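Long-range contact in putative hydroxymethylglutaryl-CoA synthase (Streptococcus mutans, PDB 3SQZ), which probably condenses acetyl-CoA with acetoacetyl-CoA to give 3-hydroxy-3-methylglutaryl-CoA, and binds coenzyme A: residues E184-V196 with I308-L321. Residues are numbered along the deposited sequence; the frame is centred on the assembly and turned at random. Where two conformers were deposited one is given.
Sequences ESTQGAGSIAMLV and IGNIYTGSLFLGLL. With COA (coenzyme A), chain D.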
loop_
_atom_site.group_PDB
_atom_site.type_symbol
_atom_site.label_atom_id
_atom_site.label_comp_id
_atom_site.label_asym_id
_atom_site.label_seq_id
_atom_site.Cartn_x
_atom_site.Cartn_y
_atom_site.Cartn_z
ATOM N N GLU A 184 15.020 -4.599 8.849
ATOM C CA GLU A 184 15.191 -5.584 7.791
ATOM C C GLU A 184 14.014 -6.552 7.741
ATOM O O GLU A 184 13.608 -7.016 6.666
ATOM C CB GLU A 184 16.496 -6.357 7.981
ATOM C CG GLU A 184 16.853 -7.170 6.762
ATOM C CD GLU A 184 18.164 -7.930 6.889
ATOM O OE1 GLU A 184 18.648 -8.412 5.849
ATOM O OE2 GLU A 184 18.715 -8.055 8.008
ATOM N N SER A 185 13.467 -6.853 8.913
ATOM C CA SER A 185 12.351 -7.774 9.012
ATOM C C SER A 185 11.012 -7.159 8.599
ATOM O O SER A 185 10.022 -7.882 8.515
ATOM C CB SER A 185 12.244 -8.302 10.436
ATOM O OG SER A 185 12.093 -7.221 11.328
ATOM N N THR A 186 10.976 -5.844 8.371
ATOM C CA THR A 186 9.753 -5.167 7.936
ATOM C C THR A 186 9.924 -4.545 6.554
ATOM O O THR A 186 9.417 -3.445 6.267
ATOM C CB THR A 186 9.248 -4.129 8.969
ATOM O OG1 THR A 186 10.246 -3.129 9.207
ATOM C CG2 THR A 186 8.917 -4.824 10.275
ATOM N N GLN A 187 10.611 -5.286 5.690
ATOM C CA GLN A 187 10.760 -4.932 4.283
ATOM C C GLN A 187 9.573 -5.463 3.473
ATOM O O GLN A 187 8.687 -6.126 4.024
ATOM C CB GLN A 187 12.114 -5.438 3.776
ATOM C CG GLN A 187 13.246 -4.625 4.397
ATOM C CD GLN A 187 14.651 -5.070 4.049
ATOM O OE1 GLN A 187 15.547 -4.233 3.936
ATOM N NE2 GLN A 187 14.873 -6.377 3.924
ATOM N N GLY A 188 9.524 -5.147 2.179
ATOM C CA GLY A 188 8.446 -5.608 1.326
ATOM C C GLY A 188 8.379 -4.804 0.044
ATOM O O GLY A 188 9.184 -3.893 -0.177
ATOM N N ALA A 189 7.428 -5.147 -0.816
ATOM C CA ALA A 189 7.294 -4.469 -2.101
ATOM C C ALA A 189 5.907 -4.714 -2.658
ATOM O O ALA A 189 5.398 -5.833 -2.581
ATOM C CB ALA A 189 8.336 -4.974 -3.081
ATOM N N GLY A 190 5.288 -3.685 -3.236
ATOM C CA GLY A 190 4.015 -3.884 -3.892
ATOM C C GLY A 190 3.344 -2.582 -4.244
ATOM O O GLY A 190 3.770 -1.502 -3.818
ATOM N N SER A 191 2.283 -2.693 -5.031
ATOM C CA SER A 191 1.495 -1.535 -5.431
ATOM C C SER A 191 0.022 -1.882 -5.455
ATOM O O SER A 191 -0.376 -2.921 -5.989
ATOM C CB SER A 191 1.895 -1.047 -6.823
ATOM O OG SER A 191 1.054 0.023 -7.248
ATOM N N ILE A 192 -0.777 -0.974 -4.904
ATOM C CA ILE A 192 -2.224 -0.984 -5.018
ATOM C C ILE A 192 -2.643 0.054 -6.056
ATOM O O ILE A 192 -2.129 1.176 -6.054
ATOM C CB ILE A 192 -2.874 -0.629 -3.662
ATOM C CG1 ILE A 192 -2.734 -1.805 -2.686
ATOM C CG2 ILE A 192 -4.326 -0.197 -3.842
ATOM C CD1 ILE A 192 -3.717 -2.931 -2.899
ATOM N N ALA A 193 -3.545 -0.328 -6.951
ATOM C CA ALA A 193 -4.187 0.612 -7.873
ATOM C C ALA A 193 -5.657 0.712 -7.501
ATOM O O ALA A 193 -6.307 -0.305 -7.267
ATOM C CB ALA A 193 -4.045 0.132 -9.308
ATOM N N MET A 194 -6.185 1.930 -7.450
ATOM C CA MET A 194 -7.601 2.155 -7.181
ATOM C C MET A 194 -8.181 3.033 -8.274
ATOM O O MET A 194 -7.636 4.098 -8.572
ATOM C CB MET A 194 -7.802 2.791 -5.802
ATOM C CG MET A 194 -7.450 1.833 -4.681
ATOM S SD MET A 194 -7.464 2.530 -3.020
ATOM C CE MET A 194 -5.987 3.539 -3.080
ATOM N N LEU A 195 -9.260 2.573 -8.890
ATOM C CA LEU A 195 -9.988 3.368 -9.859
ATOM C C LEU A 195 -11.152 4.026 -9.151
ATOM O O LEU A 195 -11.998 3.334 -8.563
ATOM C CB LEU A 195 -10.485 2.482 -10.990
ATOM C CG LEU A 195 -11.190 3.244 -12.112
ATOM C CD1 LEU A 195 -10.199 4.109 -12.900
ATOM C CD2 LEU A 195 -11.920 2.285 -13.023
ATOM N N VAL A 196 -11.193 5.354 -9.204
ATOM C CA VAL A 196 -12.227 6.124 -8.535
ATOM C C VAL A 196 -13.182 6.703 -9.572
ATOM O O VAL A 196 -12.734 7.274 -10.567
ATOM C CB VAL A 196 -11.594 7.253 -7.690
ATOM C CG1 VAL A 196 -12.673 8.144 -7.064
ATOM C CG2 VAL A 196 -10.674 6.656 -6.630
ATOM N N ILE A 308 3.532 -10.620 2.506
ATOM C CA ILE A 308 4.103 -9.603 1.628
ATOM C C ILE A 308 5.051 -8.642 2.341
ATOM O O ILE A 308 6.035 -8.184 1.755
ATOM C CB ILE A 308 2.963 -8.802 0.951
ATOM C CG1 ILE A 308 2.243 -9.718 -0.039
ATOM C CG2 ILE A 308 3.479 -7.520 0.280
ATOM C CD1 ILE A 308 0.883 -9.248 -0.429
ATOM N N GLY A 309 4.765 -8.338 3.601
ATOM C CA GLY A 309 5.560 -7.367 4.323
ATOM C C GLY A 309 5.030 -5.957 4.154
ATOM O O GLY A 309 3.874 -5.744 3.786
ATOM N N ASN A 310 5.893 -4.990 4.431
ATOM C CA ASN A 310 5.548 -3.574 4.397
ATOM C C ASN A 310 5.596 -3.047 2.971
ATOM O O ASN A 310 6.598 -3.226 2.278
ATOM C CB ASN A 310 6.584 -2.853 5.263
ATOM C CG ASN A 310 6.251 -1.404 5.542
ATOM O OD1 ASN A 310 5.244 -0.867 5.081
ATOM N ND2 ASN A 310 7.105 -0.768 6.332
ATOM N N ILE A 311 4.524 -2.382 2.538
ATOM C CA ILE A 311 4.522 -1.722 1.234
ATOM C C ILE A 311 4.238 -0.230 1.362
ATOM O O ILE A 311 3.767 0.416 0.424
ATOM C CB ILE A 311 3.611 -2.432 0.189
ATOM C CG1 ILE A 311 2.119 -2.296 0.522
ATOM C CG2 ILE A 311 4.033 -3.899 0.050
ATOM C CD1 ILE A 311 1.215 -2.720 -0.622
ATOM N N TYR A 312 4.567 0.318 2.532
ATOM C CA TYR A 312 4.464 1.754 2.776
ATOM C C TYR A 312 3.083 2.311 2.374
ATOM O O TYR A 312 2.073 1.937 2.995
ATOM C CB TYR A 312 5.627 2.517 2.126
ATOM C CG TYR A 312 7.030 2.285 2.687
ATOM C CD1 TYR A 312 7.258 1.950 4.026
ATOM C CD2 TYR A 312 8.139 2.477 1.866
ATOM C CE1 TYR A 312 8.563 1.800 4.510
ATOM C CE2 TYR A 312 9.422 2.337 2.336
ATOM C CZ TYR A 312 9.636 1.999 3.655
ATOM O OH TYR A 312 10.915 1.852 4.141
ATOM N N THR A 313 3.013 3.193 1.371
ATOM C CA THR A 313 1.743 3.841 1.035
ATOM C C THR A 313 0.603 2.872 0.768
ATOM O O THR A 313 -0.553 3.178 1.047
ATOM C CB THR A 313 1.863 4.782 -0.195
ATOM O OG1 THR A 313 2.292 4.038 -1.345
ATOM C CG2 THR A 313 2.804 5.960 0.086
ATOM N N GLY A 314 0.909 1.718 0.197
ATOM C CA GLY A 314 -0.145 0.795 -0.157
ATOM C C GLY A 314 -0.645 -0.076 0.976
ATOM O O GLY A 314 -1.639 -0.780 0.809
ATOM N N SER A 315 -0.006 -0.029 2.143
ATOM C CA SER A 315 -0.271 -1.054 3.146
ATOM C C SER A 315 -1.696 -1.025 3.704
ATOM O O SER A 315 -2.314 -2.077 3.851
ATOM C CB SER A 315 0.758 -1.002 4.266
ATOM O OG SER A 315 0.604 0.184 5.017
ATOM N N LEU A 316 -2.227 0.163 3.988
ATOM C CA LEU A 316 -3.600 0.291 4.460
ATOM C C LEU A 316 -4.564 -0.317 3.440
ATOM O O LEU A 316 -5.514 -1.024 3.795
ATOM C CB LEU A 316 -3.939 1.767 4.665
ATOM C CG LEU A 316 -5.402 2.113 4.966
ATOM C CD1 LEU A 316 -5.884 1.497 6.276
ATOM C CD2 LEU A 316 -5.580 3.627 4.990
ATOM N N PHE A 317 -4.311 -0.052 2.164
ATOM C CA PHE A 317 -5.209 -0.459 1.093
ATOM C C PHE A 317 -5.074 -1.928 0.733
ATOM O O PHE A 317 -6.048 -2.560 0.350
ATOM C CB PHE A 317 -5.046 0.488 -0.087
ATOM C CG PHE A 317 -5.317 1.896 0.308
ATOM C CD1 PHE A 317 -6.621 2.312 0.493
ATOM C CD2 PHE A 317 -4.280 2.768 0.630
ATOM C CE1 PHE A 317 -6.900 3.592 0.931
ATOM C CE2 PHE A 317 -4.551 4.056 1.065
ATOM C CZ PHE A 317 -5.863 4.469 1.211
ATOM N N LEU A 318 -3.875 -2.475 0.906
ATOM C CA LEU A 318 -3.682 -3.914 0.824
ATOM C C LEU A 318 -4.507 -4.604 1.920
ATOM O O LEU A 318 -5.121 -5.642 1.683
ATOM C CB LEU A 318 -2.196 -4.267 0.945
ATOM C CG LEU A 318 -1.873 -5.767 0.929
ATOM C CD1 LEU A 318 -2.318 -6.422 -0.373
ATOM C CD2 LEU A 318 -0.384 -5.975 1.162
ATOM N N GLY A 319 -4.521 -4.032 3.121
ATOM C CA GLY A 319 -5.346 -4.578 4.184
ATOM C C GLY A 319 -6.829 -4.497 3.865
ATOM O O GLY A 319 -7.586 -5.426 4.169
ATOM N N LEU A 320 -7.270 -3.388 3.267
ATOM C CA LEU A 320 -8.651 -3.287 2.807
ATOM C C LEU A 320 -8.960 -4.422 1.816
ATOM O O LEU A 320 -9.977 -5.111 1.922
ATOM C CB LEU A 320 -8.902 -1.922 2.162
ATOM C CG LEU A 320 -10.274 -1.747 1.505
ATOM C CD1 LEU A 320 -11.437 -1.860 2.505
ATOM C CD2 LEU A 320 -10.339 -0.423 0.748
ATOM N N LEU A 321 -8.070 -4.623 0.854
ATOM C CA LEU A 321 -8.267 -5.673 -0.139
ATOM C C LEU A 321 -8.317 -7.060 0.511
ATOM O O LEU A 321 -9.187 -7.874 0.207
ATOM C CB LEU A 321 -7.152 -5.597 -1.172
ATOM C CG LEU A 321 -7.253 -6.558 -2.351
ATOM C CD1 LEU A 321 -8.531 -6.337 -3.161
ATOM C CD2 LEU A 321 -6.009 -6.412 -3.215
HETATM N N1A COA D . 8.800 -14.703 20.646
HETATM C C2A COA D . 7.751 -13.878 20.447
HETATM N N3A COA D . 7.959 -12.517 20.297
HETATM C C4A COA D . 9.225 -12.022 20.351
HETATM C C5A COA D . 10.314 -12.868 20.559
HETATM C C6A COA D . 10.111 -14.189 20.703
HETATM N N6A COA D . 11.221 -15.072 20.910
HETATM N N7A COA D . 11.457 -12.111 20.568
HETATM C C8A COA D . 11.115 -10.833 20.379
HETATM N N9A COA D . 9.702 -10.795 20.264
HETATM C C1B COA D . 8.908 -9.628 19.908
HETATM C C2B COA D . 8.374 -8.567 20.909
HETATM O O2B COA D . 8.209 -8.658 22.252
HETATM C C3B COA D . 7.597 -7.656 19.975
HETATM O O3B COA D . 6.244 -7.428 20.014
HETATM P P3B COA D . 5.584 -6.522 21.078
HETATM O O7A COA D . 5.857 -5.019 20.704
HETATM O O8A COA D . 4.062 -6.851 20.971
HETATM O O9A COA D . 6.128 -6.853 22.443
HETATM C C4B COA D . 8.405 -7.734 18.737
HETATM O O4B COA D . 8.558 -9.158 18.572
HETATM C C5B COA D . 9.392 -6.715 18.281
HETATM O O5B COA D . 10.444 -6.812 19.203
HETATM P P1A COA D . 11.694 -5.851 19.081
HETATM O O1A COA D . 11.223 -4.343 19.109
HETATM O O2A COA D . 12.672 -6.141 20.202
HETATM O O3A COA D . 12.345 -6.175 17.663
HETATM P P2A COA D . 13.349 -5.216 16.892
HETATM O O4A COA D . 14.266 -4.427 17.899
HETATM O O5A COA D . 14.200 -6.042 15.954
HETATM O O6A COA D . 12.501 -4.157 16.043
HETATM C CBP COA D . 10.649 -3.305 14.722
HETATM C CCP COA D . 11.217 -4.432 15.548
HETATM C CDP COA D . 10.512 -2.096 15.584
HETATM C CEP COA D . 9.291 -3.681 14.178
HETATM C CAP COA D . 11.603 -3.051 13.590
HETATM O OAP COA D . 11.554 -4.041 12.644
HETATM C C9P COA D . 11.425 -1.683 12.962
HETATM O O9P COA D . 11.813 -0.651 13.499
HETATM N N8P COA D . 10.798 -1.675 11.628
HETATM C C7P COA D . 10.412 -0.433 10.985
HETATM C C6P COA D . 9.204 0.232 11.611
HETATM C C5P COA D . 8.721 1.459 10.836
HETATM O O5P COA D . 8.986 1.606 9.665
HETATM N N4P COA D . 7.862 2.399 11.504
HETATM C C3P COA D . 7.296 3.531 10.755
HETATM C C2P COA D . 5.815 3.494 10.500
HETATM S S1P COA D . 4.795 3.092 11.881
#
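Ile-192 points from strand 188-196 at helix 315-321 and reaches three of its residues. Its CG2 meets Phe-317 CB, CG1 lies by the carbonyl of Gly-314, and CD1 runs on past Leu-318 to Leu-321 CD2, 4.2 Å away. A branched, wholly apolar chain suits this place, since each branch finds a different neighbour. Two residues on, Met-194 serves the same helix. Its chain bends at the thioether (chi3 -72°), which lays the methyl over one face of the Phe-317 ring, CE 3.9 Å from the centroid, while SD stands obliquely above the rim, 3.6 Å from CD1. This CH-pi and Met-aromatic contact covers one ring face; Leu-316 CD2 covers the other.

Strand 188-198 belongs to the central mixed sheet of the thiolase fold, between strands 166-175 and 37-45, and helix 315-321 crosses strand 188-196 at 70°. Glycines let the chains close in: with no side chain on Gly-188 or Gly-190, the backbone takes Asn-310 O directly against Gly-188 CA, at 3.2 Å, and Ile-311 CG2 presses on it beside Gly-190 N, 3.4 Å from Ala-189 C. The extended backbone of Gly-188 also suits glycine. Ala-189 N is buried here without a hydrogen-bond partner.

Nearer the coenzyme, Asn-310 N donates to Gln-187 O (3.0 Å) from well above the carbonyl plane. A chi1 of -170° sets the Asn-310 carboxamide beside the residue's own carbonyl, where OD1 accepts from Tyr-312 N at 2.9 Å. This Asx turn fixes the rotation of Asn-310, which is predicted to bind hydroxymethylglutaryl-CoA and lies beside Tyr-177 and near the predicted catalytic His-267. Asn-310 CB lies against the carbonyl oxygen of Thr-186, and the hydroxyl of Thr-186 accepts from N8P of coenzyme A, with OG1 2.9 Å from that pantetheine nitrogen.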